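Local coordinates for protein putative enoyl-CoA hydratase/isomerase (Acinetobacter baumannii, PDB 3FDU) that probably catalyses the hydration or double-bond isomerisation of enoyl-CoA thioesters, as a member of the crotonase-fold enoyl-CoA hydratase/isomerase family, at residues 60-65 / 116-121; 86-91 / 142-147; 94-99 / 216-221; 103-108 / 190-195. The protein carries 4 engineered substitutions. All blocks are in the same frame, centred on the assembly; numbering follows the deposited sequence.

Contact 1: 60-65 / 116-121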
loop_
_atom_site.group_PDB
_atom_site.type_symbol
_atom_site.label_atom_id
_atom_site.label_comp_id
_atom_site.label_asym_id
_atom_site.label_seq_id
_atom_site.Cartn_x
_atom_site.Cartn_y
_atom_site.Cartn_z
ATOM N N HIS A 60 23.543 0.126 20.675
ATOM C CA HIS A 60 22.174 0.558 21.039
ATOM C C HIS A 60 21.397 1.449 20.051
ATOM O O HIS A 60 20.233 1.748 20.312
ATOM C CB HIS A 60 22.178 1.264 22.392
ATOM C CG HIS A 60 22.799 0.450 23.492
ATOM N ND1 HIS A 60 22.281 -0.759 23.906
ATOM C CD2 HIS A 60 23.892 0.677 24.264
ATOM C CE1 HIS A 60 23.025 -1.244 24.890
ATOM N NE2 HIS A 60 24.012 -0.397 25.121
ATOM N N ASP A 61 22.040 1.857 18.959
ATOM C CA ASP A 61 21.423 2.739 17.920
ATOM C C ASP A 61 21.679 2.242 16.501
ATOM O O ASP A 61 22.691 1.608 16.233
ATOM C CB ASP A 61 21.984 4.173 18.018
ATOM C CG ASP A 61 21.612 4.832 19.335
ATOM O OD1 ASP A 61 20.414 5.111 19.522
ATOM O OD2 ASP A 61 22.538 5.045 20.166
ATOM N N PHE A 62 20.766 2.532 15.590
ATOM C CA PHE A 62 21.009 2.199 14.198
ATOM C C PHE A 62 21.749 3.359 13.503
ATOM O O PHE A 62 22.924 3.246 13.127
ATOM C CB PHE A 62 19.671 1.928 13.503
ATOM C CG PHE A 62 19.819 1.584 12.038
ATOM C CD1 PHE A 62 20.864 0.794 11.614
ATOM C CD2 PHE A 62 18.886 2.058 11.083
ATOM C CE1 PHE A 62 20.989 0.418 10.251
ATOM C CE2 PHE A 62 19.025 1.700 9.686
ATOM C CZ PHE A 62 20.083 0.886 9.298
ATOM N N THR A 63 21.078 4.488 13.374
ATOM C CA THR A 63 21.738 5.729 12.889
ATOM C C THR A 63 20.968 7.003 13.213
ATOM O O THR A 63 19.709 7.111 13.063
ATOM C CB THR A 63 22.089 5.687 11.357
ATOM O OG1 THR A 63 22.656 6.938 10.949
ATOM C CG2 THR A 63 20.836 5.493 10.547
ATOM N N ALA A 64 21.742 7.975 13.703
ATOM C CA ALA A 64 21.205 9.291 14.028
ATOM C C ALA A 64 20.950 10.096 12.743
ATOM O O ALA A 64 20.500 11.242 12.785
ATOM C CB ALA A 64 22.208 10.068 14.948
ATOM N N GLY A 65 21.244 9.515 11.592
ATOM C CA GLY A 65 21.007 10.278 10.330
ATOM C C GLY A 65 22.261 10.963 9.777
ATOM O O GLY A 65 23.378 10.659 10.183
ATOM N N THR A 116 14.824 5.795 5.410
ATOM C CA THR A 116 14.695 5.535 3.945
ATOM C C THR A 116 15.472 4.291 3.461
ATOM O O THR A 116 15.071 3.672 2.484
ATOM C CB THR A 116 15.083 6.744 3.119
ATOM O OG1 THR A 116 16.456 7.046 3.374
ATOM C CG2 THR A 116 14.190 7.960 3.463
ATOM N N ILE A 117 16.563 3.929 4.138
ATOM C CA ILE A 117 17.264 2.697 3.814
ATOM C C ILE A 117 16.404 1.442 4.102
ATOM O O ILE A 117 16.566 0.412 3.441
ATOM C CB ILE A 117 18.667 2.590 4.500
ATOM C CG1 ILE A 117 19.491 1.518 3.777
ATOM C CG2 ILE A 117 18.511 2.205 5.990
ATOM C CD1 ILE A 117 20.880 1.815 3.498
ATOM N N LEU A 118 15.462 1.537 5.049
ATOM C CA LEU A 118 14.543 0.422 5.354
ATOM C C LEU A 118 13.701 0.073 4.141
ATOM O O LEU A 118 13.289 -1.087 3.961
ATOM C CB LEU A 118 13.600 0.797 6.513
ATOM C CG LEU A 118 14.322 1.225 7.792
ATOM C CD1 LEU A 118 13.271 1.484 8.848
ATOM C CD2 LEU A 118 15.342 0.114 8.200
ATOM N N LEU A 119 13.432 1.071 3.322
ATOM C CA LEU A 119 12.655 0.866 2.095
ATOM C C LEU A 119 13.453 0.167 1.000
ATOM O O LEU A 119 12.869 -0.246 -0.025
ATOM C CB LEU A 119 12.135 2.183 1.540
ATOM C CG LEU A 119 11.162 2.910 2.477
ATOM C CD1 LEU A 119 11.070 4.393 1.997
ATOM C CD2 LEU A 119 9.779 2.239 2.561
ATOM N N GLN A 120 14.766 0.051 1.182
ATOM C CA GLN A 120 15.553 -0.835 0.329
ATOM C C GLN A 120 15.768 -2.249 0.885
ATOM O O GLN A 120 16.300 -3.109 0.184
ATOM C CB GLN A 120 16.936 -0.210 -0.007
ATOM C CG GLN A 120 16.988 1.316 -0.152
ATOM C CD GLN A 120 15.948 1.884 -1.061
ATOM O OE1 GLN A 120 15.616 1.317 -2.113
ATOM N NE2 GLN A 120 15.396 3.012 -0.661
ATOM N N ALA A 121 15.461 -2.502 2.156
ATOM C CA ALA A 121 15.708 -3.814 2.733
ATOM C C ALA A 121 14.522 -4.734 2.438
ATOM O O ALA A 121 13.406 -4.259 2.310
ATOM C CB ALA A 121 15.919 -3.715 4.287
#
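A small, buried, wholly apolar contact between Phe62 and the pair Ile117 and Leu118 joins two loops near the centre of the crotonase fold. One loop follows strand 52-57; the other is the helix-like turn between helix 113-116 and strand 123-126. Phe62 carries its ring anti to the backbone N (chi1 179°), which extends the ring from its own loop to the turn. The CE2-CZ side of the ring meets Ile117 CG2, CE2 at 3.8 Å; the methyl lies at the ring edge, in plane. Leu118 CD2 stands a little farther off, 4.3 Å from Phe62 CE2, and comes in obliquely. Ile104 packs on all three residues and links the contact to strand 102-106 of the main sheet. In relatives, the loop after strand 52-57 contributes a backbone N-H to the oxyanion hole that holds the thioester carbonyl. Both segments brace themselves internally. The Thr116 carbonyl O accepts from Leu119 N and Gln120 NE2 on opposite faces of its plane. In the other loop Thr63 forms an ST turn, Gly65 N donating to Thr63 OG1 at 3.0 Å with a nearly straight N-H...O angle of 161°.

Contact 2: 86-91 / 142-147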
loop_
_atom_site.group_PDB
_atom_site.type_symbol
_atom_site.label_atom_id
_atom_site.label_comp_id
_atom_site.label_asym_id
_atom_site.label_seq_id
_atom_site.Cartn_x
_atom_site.Cartn_y
_atom_site.Cartn_z
ATOM N N VAL A 86 25.901 11.954 -5.205
ATOM C CA VAL A 86 26.182 12.457 -3.839
ATOM C C VAL A 86 26.041 11.247 -2.846
ATOM O O VAL A 86 25.124 10.448 -3.018
ATOM C CB VAL A 86 25.290 13.668 -3.503
ATOM C CG1 VAL A 86 25.442 14.127 -2.030
ATOM C CG2 VAL A 86 25.659 14.893 -4.433
ATOM N N PRO A 87 26.952 11.111 -1.836
ATOM C CA PRO A 87 27.125 9.819 -1.105
ATOM C C PRO A 87 25.878 9.126 -0.580
ATOM O O PRO A 87 25.753 7.936 -0.800
ATOM C CB PRO A 87 28.111 10.175 0.027
ATOM C CG PRO A 87 28.988 11.306 -0.627
ATOM C CD PRO A 87 27.938 12.120 -1.385
ATOM N N PRO A 88 24.930 9.847 0.046
ATOM C CA PRO A 88 23.744 9.079 0.513
ATOM C C PRO A 88 22.967 8.411 -0.633
ATOM O O PRO A 88 22.442 7.350 -0.435
ATOM C CB PRO A 88 22.828 10.135 1.143
ATOM C CG PRO A 88 23.655 11.394 1.310
ATOM C CD PRO A 88 24.870 11.276 0.418
ATOM N N PHE A 89 22.833 9.053 -1.793
ATOM C CA PHE A 89 22.132 8.385 -2.928
ATOM C C PHE A 89 22.889 7.182 -3.475
ATOM O O PHE A 89 22.277 6.197 -3.946
ATOM C CB PHE A 89 21.826 9.409 -4.013
ATOM C CG PHE A 89 21.159 10.630 -3.475
ATOM C CD1 PHE A 89 19.830 10.603 -3.161
ATOM C CD2 PHE A 89 21.877 11.804 -3.261
ATOM C CE1 PHE A 89 19.194 11.745 -2.650
ATOM C CE2 PHE A 89 21.269 12.924 -2.733
ATOM C CZ PHE A 89 19.919 12.888 -2.393
ATOM N N VAL A 90 24.216 7.240 -3.409
ATOM C CA VAL A 90 25.072 6.094 -3.808
ATOM C C VAL A 90 24.786 4.861 -2.900
ATOM O O VAL A 90 24.580 3.746 -3.383
ATOM C CB VAL A 90 26.605 6.441 -3.772
ATOM C CG1 VAL A 90 27.508 5.138 -4.013
ATOM C CG2 VAL A 90 26.948 7.510 -4.858
ATOM N N LEU A 91 24.730 5.083 -1.590
ATOM C CA LEU A 91 24.368 4.022 -0.625
ATOM C C LEU A 91 22.964 3.498 -0.920
ATOM O O LEU A 91 22.760 2.262 -1.000
ATOM C CB LEU A 91 24.462 4.536 0.826
ATOM C CG LEU A 91 23.899 3.594 1.914
ATOM C CD1 LEU A 91 24.577 2.248 1.797
ATOM C CD2 LEU A 91 24.139 4.217 3.329
ATOM N N SER A 142 13.896 17.663 1.355
ATOM C CA SER A 142 12.818 17.050 0.553
ATOM C C SER A 142 13.102 15.563 0.536
ATOM O O SER A 142 14.093 15.126 1.120
ATOM C CB SER A 142 12.779 17.635 -0.905
ATOM O OG SER A 142 14.049 17.446 -1.529
ATOM N N PRO A 143 12.255 14.766 -0.116
ATOM C CA PRO A 143 12.445 13.305 0.105
ATOM C C PRO A 143 13.769 12.747 -0.448
ATOM O O PRO A 143 14.329 13.324 -1.411
ATOM C CB PRO A 143 11.278 12.696 -0.703
ATOM C CG PRO A 143 10.158 13.786 -0.536
ATOM C CD PRO A 143 10.937 15.090 -0.702
ATOM N N GLU A 144 14.281 11.643 0.131
ATOM C CA GLU A 144 15.324 10.860 -0.560
ATOM C C GLU A 144 15.088 9.357 -0.441
ATOM O O GLU A 144 14.145 8.929 0.219
ATOM C CB GLU A 144 16.768 11.231 -0.128
ATOM C CG GLU A 144 16.968 11.538 1.353
ATOM C CD GLU A 144 18.346 11.082 1.880
ATOM O OE1 GLU A 144 19.367 11.736 1.535
ATOM O OE2 GLU A 144 18.404 10.122 2.691
ATOM N N GLY A 145 15.920 8.565 -1.100
ATOM C CA GLY A 145 15.762 7.108 -1.097
ATOM C C GLY A 145 14.540 6.571 -1.826
ATOM O O GLY A 145 14.165 5.409 -1.664
ATOM N N GLY A 146 13.889 7.408 -2.625
ATOM C CA GLY A 146 12.738 6.963 -3.377
ATOM C C GLY A 146 11.489 6.960 -2.533
ATOM O O GLY A 146 10.470 6.428 -2.953
ATOM N N ALA A 147 11.562 7.571 -1.346
ATOM C CA ALA A 147 10.487 7.502 -0.376
ATOM C C ALA A 147 9.216 8.179 -0.864
ATOM O O ALA A 147 8.107 7.766 -0.483
ATOM C CB ALA A 147 10.942 8.133 0.976
#
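Pro88 and Phe89, in the first turn of helix 87-97, both touch the side chain of Glu144, Pro88 at the carboxylate and Phe89 mainly at CB. The segment begins at Val86, the N-cap residue, whose carbonyl O receives weak bonds from Phe89 N and Val90 N. Pro87 and Pro88 follow, residues without an N-H that sit well in a first helical turn, where no backbone acceptor precedes them. Pro87 leans on helix 31-46. Pro88 turns toward the other segment, its CB 3.8 Å from Glu144 OE1, and a bound glycerol lies near it. Phe89 makes the closest approach: CE1 comes within 3.5 Å of Glu144 CB, and CZ lies 4.1 Å from Glu144 OE1. The two side chains run at about a right angle, with ring and carboxylate planes 60° apart. Val86 CB sits at the ring edge and Ala229 of helix 218-236 also packs on Phe89. Farther along, Leu91 reaches Ile117 instead. Glu144 places CG between its backbone N and carbonyl carbon (chi1 38°) and bends at chi2, which carries the carboxylate toward Pro88. It opens a type I' turn through Gly145 and Gly146, both with positive phi, leading into helix 147-155; Gly146 N is held by Glu228. In isomerases of this family, the acidic group that moves the proton can come from this loop; a like role for Glu144 is possible but inferred. Across this contact Glu144 is met by carbon atoms, with no hydrogen bond, so Pro88 and Phe89 give its carboxylate an apolar flank.

Contact 3: 94-99 / 216-221. With SO4 (sulfate ion), chain G.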
loop_
_atom_site.group_PDB
_atom_site.type_symbol
_atom_site.label_atom_id
_atom_site.label_comp_id
_atom_site.label_asym_id
_atom_site.label_seq_id
_atom_site.Cartn_x
_atom_site.Cartn_y
_atom_site.Cartn_z
ATOM N N SER A 94 23.032 1.390 -4.061
ATOM C CA SER A 94 23.717 0.141 -3.810
ATOM C C SER A 94 22.829 -0.864 -3.055
ATOM O O SER A 94 22.867 -2.045 -3.307
ATOM C CB SER A 94 24.973 0.331 -2.974
ATOM O OG SER A 94 26.001 0.914 -3.788
ATOM N N ALA A 95 22.135 -0.370 -2.061
ATOM C CA ALA A 95 21.225 -1.176 -1.309
ATOM C C ALA A 95 20.070 -1.657 -2.195
ATOM O O ALA A 95 19.782 -2.843 -2.214
ATOM C CB ALA A 95 20.724 -0.401 -0.061
ATOM N N ALA A 96 19.444 -0.747 -2.950
ATOM C CA ALA A 96 18.352 -1.145 -3.838
ATOM C C ALA A 96 18.761 -2.251 -4.821
ATOM O O ALA A 96 17.947 -3.138 -5.119
ATOM C CB ALA A 96 17.776 0.075 -4.618
ATOM N N ARG A 97 20.002 -2.203 -5.318
ATOM C CA ARG A 97 20.462 -3.170 -6.342
ATOM C C ARG A 97 21.024 -4.503 -5.785
ATOM O O ARG A 97 21.217 -5.441 -6.556
ATOM C CB ARG A 97 21.531 -2.544 -7.260
ATOM C CG ARG A 97 21.018 -1.490 -8.218
ATOM C CD ARG A 97 22.181 -0.702 -8.810
ATOM N NE ARG A 97 21.750 -0.006 -10.023
ATOM C CZ ARG A 97 22.140 1.211 -10.385
ATOM N NH1 ARG A 97 21.684 1.727 -11.527
ATOM N NH2 ARG A 97 22.963 1.918 -9.615
ATOM N N LEU A 98 21.333 -4.587 -4.488
ATOM C CA LEU A 98 21.805 -5.864 -3.895
ATOM C C LEU A 98 20.879 -7.034 -4.311
ATOM O O LEU A 98 19.670 -6.996 -4.118
ATOM C CB LEU A 98 21.900 -5.738 -2.376
ATOM C CG LEU A 98 22.428 -6.960 -1.622
ATOM C CD1 LEU A 98 23.878 -7.242 -1.997
ATOM C CD2 LEU A 98 22.296 -6.740 -0.117
ATOM N N SER A 99 21.441 -8.053 -4.940
ATOM C CA SER A 99 20.590 -9.104 -5.518
ATOM C C SER A 99 20.237 -10.117 -4.435
ATOM O O SER A 99 19.307 -10.933 -4.570
ATOM C CB SER A 99 21.371 -9.795 -6.700
ATOM O OG SER A 99 22.226 -10.799 -6.141
ATOM N N HIS A 216 11.040 -6.153 -10.238
ATOM C CA HIS A 216 11.006 -6.064 -11.683
ATOM C C HIS A 216 11.108 -4.592 -12.104
ATOM O O HIS A 216 11.552 -4.354 -13.184
ATOM C CB HIS A 216 9.688 -6.642 -12.241
ATOM C CG HIS A 216 8.480 -5.830 -11.853
ATOM N ND1 HIS A 216 7.855 -4.961 -12.722
ATOM C CD2 HIS A 216 7.785 -5.753 -10.685
ATOM C CE1 HIS A 216 6.839 -4.372 -12.113
ATOM N NE2 HIS A 216 6.761 -4.847 -10.883
ATOM N N ASP A 217 10.680 -3.629 -11.266
ATOM C CA ASP A 217 10.741 -2.177 -11.605
ATOM C C ASP A 217 11.967 -1.457 -11.050
ATOM O O ASP A 217 11.945 -0.225 -10.895
ATOM C CB ASP A 217 9.500 -1.455 -11.086
ATOM C CG ASP A 217 9.310 -1.652 -9.585
ATOM O OD1 ASP A 217 9.967 -2.558 -8.993
ATOM O OD2 ASP A 217 8.499 -0.917 -8.997
ATOM N N LEU A 218 13.036 -2.204 -10.769
ATOM C CA LEU A 218 14.273 -1.623 -10.229
ATOM C C LEU A 218 14.717 -0.374 -10.991
ATOM O O LEU A 218 15.138 0.636 -10.372
ATOM C CB LEU A 218 15.415 -2.668 -10.169
ATOM C CG LEU A 218 16.776 -2.278 -9.535
ATOM C CD1 LEU A 218 16.615 -1.672 -8.108
ATOM C CD2 LEU A 218 17.778 -3.477 -9.486
ATOM N N ASP A 219 14.633 -0.417 -12.333
ATOM C CA ASP A 219 15.077 0.736 -13.142
ATOM C C ASP A 219 14.291 1.978 -12.809
ATOM O O ASP A 219 14.889 3.059 -12.679
ATOM C CB ASP A 219 14.956 0.474 -14.646
ATOM C CG ASP A 219 16.041 -0.433 -15.167
ATOM O OD1 ASP A 219 17.067 -0.634 -14.473
ATOM O OD2 ASP A 219 15.864 -0.957 -16.307
ATOM N N GLN A 220 12.979 1.838 -12.655
ATOM C CA GLN A 220 12.141 2.974 -12.228
ATOM C C GLN A 220 12.422 3.466 -10.800
ATOM O O GLN A 220 12.262 4.659 -10.519
ATOM C CB GLN A 220 10.640 2.647 -12.310
ATOM C CG GLN A 220 10.096 2.501 -13.714
ATOM C CD GLN A 220 10.875 1.474 -14.555
ATOM O OE1 GLN A 220 11.428 1.822 -15.607
ATOM N NE2 GLN A 220 10.918 0.210 -14.100
ATOM N N ILE A 221 12.755 2.542 -9.896
ATOM C CA ILE A 221 13.150 2.902 -8.515
ATOM C C ILE A 221 14.453 3.734 -8.567
ATOM O O ILE A 221 14.601 4.769 -7.904
ATOM C CB ILE A 221 13.319 1.620 -7.634
ATOM C CG1 ILE A 221 11.955 0.916 -7.483
ATOM C CG2 ILE A 221 13.975 1.924 -6.223
ATOM C CD1 ILE A 221 12.123 -0.451 -6.710
HETATM S S SO4 G . 24.220 4.658 -10.952
HETATM O O1 SO4 G . 22.949 4.399 -11.646
HETATM O O2 SO4 G . 25.111 5.435 -11.801
HETATM O O3 SO4 G . 24.003 5.336 -9.675
HETATM O O4 SO4 G . 24.821 3.369 -10.594
HETATM O O HOH W 1 19.128 1.476 -13.497
#
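Arg97 does two unlike jobs at once: its aliphatic stem packs on Leu218 while its guanidinium holds a sulfate ion, probably taken up from the crystallisation liquor. NH1 donates to sulfate O1 at 3.0 Å with an N-H...O angle of 156°, and NH2 adds weak bonds to O1 and O4, so the anion sits at the edge of the guanidinium, with its sulfur in plane. Lys93 also binds the sulfate. A water accepts from Arg97 NH1 at 3.2 Å and donates to Asp219 OD1 at 3.1 Å, bridging the two segments where Arg97 NH1 and Asp219 OD1 themselves stay 6.0 Å apart. The chain of Arg97 is extended from CG to NE, which carries the charged group away from the apolar part of the contact at its base. There the contact joins the C-terminal end of helix 87-97 to the first turn of helix 218-236, part of the helical C-terminal region that completes the crotonase fold. Leu218 carries most of the packing. With CG anti to the backbone N (chi1 -176°), it spreads its two methyls over neighbouring residues. CD1 lies 3.6 Å from Ala96 O and 4.1 Å from Ala96 CB, while CD2 touches Arg97 CG at 4.0 Å. The side chains of Arg97 and Leu218 pass at about a right angle. Ala96 O, grazed by the leucine methyl, is hydrogen-bonded to Lys215 NZ, just before helix 218-236. Ser99 OG, past the helix end, bonds to Asp45 of helix 31-46.

Contact 4: 103-108 / 190-195; sequences IIAVKG and ATAQAT
Ile103 turns CG1 anti to its carbonyl carbon (chi1 -56°) and stays extended at chi2 (171°), so that CG2 and CD1 both reach helix 190-195 from strand 103-106. CG2 lies 4.1 Å from Ala192 CB; CD1 goes farther along the helix, 3.9 Å from Ala192 O and 4.1 Å from Thr195 CG2. Two residues on, Ala105 presents its methyl to the same alanine, Ala105 CB to Ala192 CB being 3.9 Å. Ala192 thus rests on both strand residues whose side chains face the helix, Ile103 and Ala105, and such small side chains as the two alanines let the backbones approach closely: the CA atoms of Ala105 and Ala192 are 6.2 Å apart. Strand and helix axes come within 8.4 Å and run nearly antiparallel, at 166°. Thr195 has CG2 anti to the backbone N, meeting Ile103 CD1, while its hydroxyl bonds elsewhere. Thr195 OG1 donates to Thr191 O at 2.9 Å, and Thr195 N bonds to the same oxygen from the opposite face of its plane. Phe125 of strand 123-126 adds to the packing against Ile103 and Thr195. Ile104 points away from the helix. Lys107, beyond the strand, makes a cation-pi contact with Tyr189 near the start of helix 188-200. The contact is sheet-on-helix packing in the crotonase fold: helix 188-200 lies against one side of the main sheet, at an inner parallel strand.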
loop_
_atom_site.group_PDB
_atom_site.type_symbol
_atom_site.label_atom_id
_atom_site.label_comp_id
_atom_site.label_asym_id
_atom_site.label_seq_id
_atom_site.Cartn_x
_atom_site.Cartn_y
_atom_site.Cartn_z
ATOM N N ILE A 103 18.747 -7.805 5.227
ATOM C CA ILE A 103 17.976 -7.679 6.435
ATOM C C ILE A 103 18.564 -6.534 7.239
ATOM O O ILE A 103 19.776 -6.406 7.298
ATOM C CB ILE A 103 18.005 -8.976 7.292
ATOM C CG1 ILE A 103 17.527 -10.202 6.469
ATOM C CG2 ILE A 103 17.234 -8.809 8.620
ATOM C CD1 ILE A 103 17.757 -11.532 7.202
ATOM N N ILE A 104 17.696 -5.703 7.837
ATOM C CA ILE A 104 18.119 -4.623 8.720
ATOM C C ILE A 104 17.549 -4.846 10.119
ATOM O O ILE A 104 16.371 -5.250 10.303
ATOM C CB ILE A 104 17.747 -3.234 8.152
ATOM C CG1 ILE A 104 18.589 -3.004 6.855
ATOM C CG2 ILE A 104 18.031 -2.115 9.226
ATOM C CD1 ILE A 104 18.482 -1.628 6.192
ATOM N N ALA A 105 18.357 -4.572 11.124
ATOM C CA ALA A 105 17.870 -4.708 12.490
ATOM C C ALA A 105 18.018 -3.360 13.198
ATOM O O ALA A 105 19.103 -2.824 13.220
ATOM C CB ALA A 105 18.695 -5.817 13.268
ATOM N N VAL A 106 16.947 -2.849 13.804
ATOM C CA VAL A 106 16.968 -1.485 14.347
ATOM C C VAL A 106 16.809 -1.493 15.879
ATOM O O VAL A 106 15.899 -2.135 16.394
ATOM C CB VAL A 106 15.800 -0.642 13.728
ATOM C CG1 VAL A 106 15.755 0.779 14.304
ATOM C CG2 VAL A 106 15.989 -0.570 12.215
ATOM N N LYS A 107 17.699 -0.793 16.571
ATOM C CA LYS A 107 17.560 -0.437 17.995
ATOM C C LYS A 107 17.792 1.072 18.065
ATOM O O LYS A 107 18.522 1.637 17.230
ATOM C CB LYS A 107 18.655 -1.100 18.852
ATOM C CG LYS A 107 18.502 -2.588 19.096
ATOM C CD LYS A 107 19.617 -3.125 20.002
ATOM C CE LYS A 107 19.504 -4.603 20.017
ATOM N NZ LYS A 107 20.441 -5.311 20.976
ATOM N N GLY A 108 17.156 1.720 19.032
ATOM C CA GLY A 108 17.377 3.128 19.271
ATOM C C GLY A 108 17.055 4.040 18.070
ATOM O O GLY A 108 16.100 3.807 17.332
ATOM N N ALA A 190 19.652 -10.933 17.481
ATOM C CA ALA A 190 19.543 -12.408 17.402
ATOM C C ALA A 190 18.493 -12.798 16.368
ATOM O O ALA A 190 18.700 -13.731 15.607
ATOM C CB ALA A 190 19.175 -13.047 18.810
ATOM N N THR A 191 17.360 -12.094 16.326
ATOM C CA THR A 191 16.333 -12.455 15.350
ATOM C C THR A 191 16.855 -12.273 13.921
ATOM O O THR A 191 16.605 -13.108 13.016
ATOM C CB THR A 191 15.043 -11.613 15.508
ATOM O OG1 THR A 191 14.404 -11.904 16.756
ATOM C CG2 THR A 191 14.055 -11.940 14.377
ATOM N N ALA A 192 17.560 -11.171 13.687
ATOM C CA ALA A 192 18.056 -10.897 12.346
ATOM C C ALA A 192 19.048 -12.015 11.926
ATOM O O ALA A 192 19.083 -12.441 10.766
ATOM C CB ALA A 192 18.739 -9.589 12.303
ATOM N N GLN A 193 19.867 -12.446 12.873
ATOM C CA GLN A 193 20.852 -13.488 12.620
ATOM C C GLN A 193 20.166 -14.843 12.384
ATOM O O GLN A 193 20.572 -15.534 11.473
ATOM C CB GLN A 193 21.882 -13.557 13.793
ATOM C CG GLN A 193 22.738 -14.837 13.798
ATOM C CD GLN A 193 23.713 -14.924 12.601
ATOM O OE1 GLN A 193 24.110 -13.913 12.010
ATOM N NE2 GLN A 193 24.119 -16.142 12.269
ATOM N N ALA A 194 19.131 -15.200 13.161
ATOM C CA ALA A 194 18.438 -16.507 12.941
ATOM C C ALA A 194 17.707 -16.553 11.608
ATOM O O ALA A 194 17.627 -17.606 10.937
ATOM C CB ALA A 194 17.453 -16.838 14.088
ATOM N N THR A 195 17.118 -15.415 11.237
ATOM C CA THR A 195 16.481 -15.288 9.943
ATOM C C THR A 195 17.516 -15.405 8.829
ATOM O O THR A 195 17.273 -16.095 7.846
ATOM C CB THR A 195 15.652 -13.968 9.873
ATOM O OG1 THR A 195 14.750 -13.956 10.967
ATOM C CG2 THR A 195 14.768 -13.890 8.645
#

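In the fold
From the N terminus the chain opens all four contacts in turn: 60-65, then 86-91 and 94-99 on helix 87-97, then 103-108. Contact 1 closes first, at 116-121, contact 2 at 142-147, contact 4 at 190-195 and contact 3 last, at 216-221. Contact 4 is therefore nested inside contact 3, while every other pair crosses. Contact 1 touches all three others: Gln120 NE2 reaches Gly145 O of contact 2, Gln120 packs on Ala95 and Ala96 of contact 3, and Asp61 packs on Gly108 of contact 4. Contact 1 joins two loops, contact 2 a helix and a loop, contact 3 two helices, and contact 4 the main sheet to a helix.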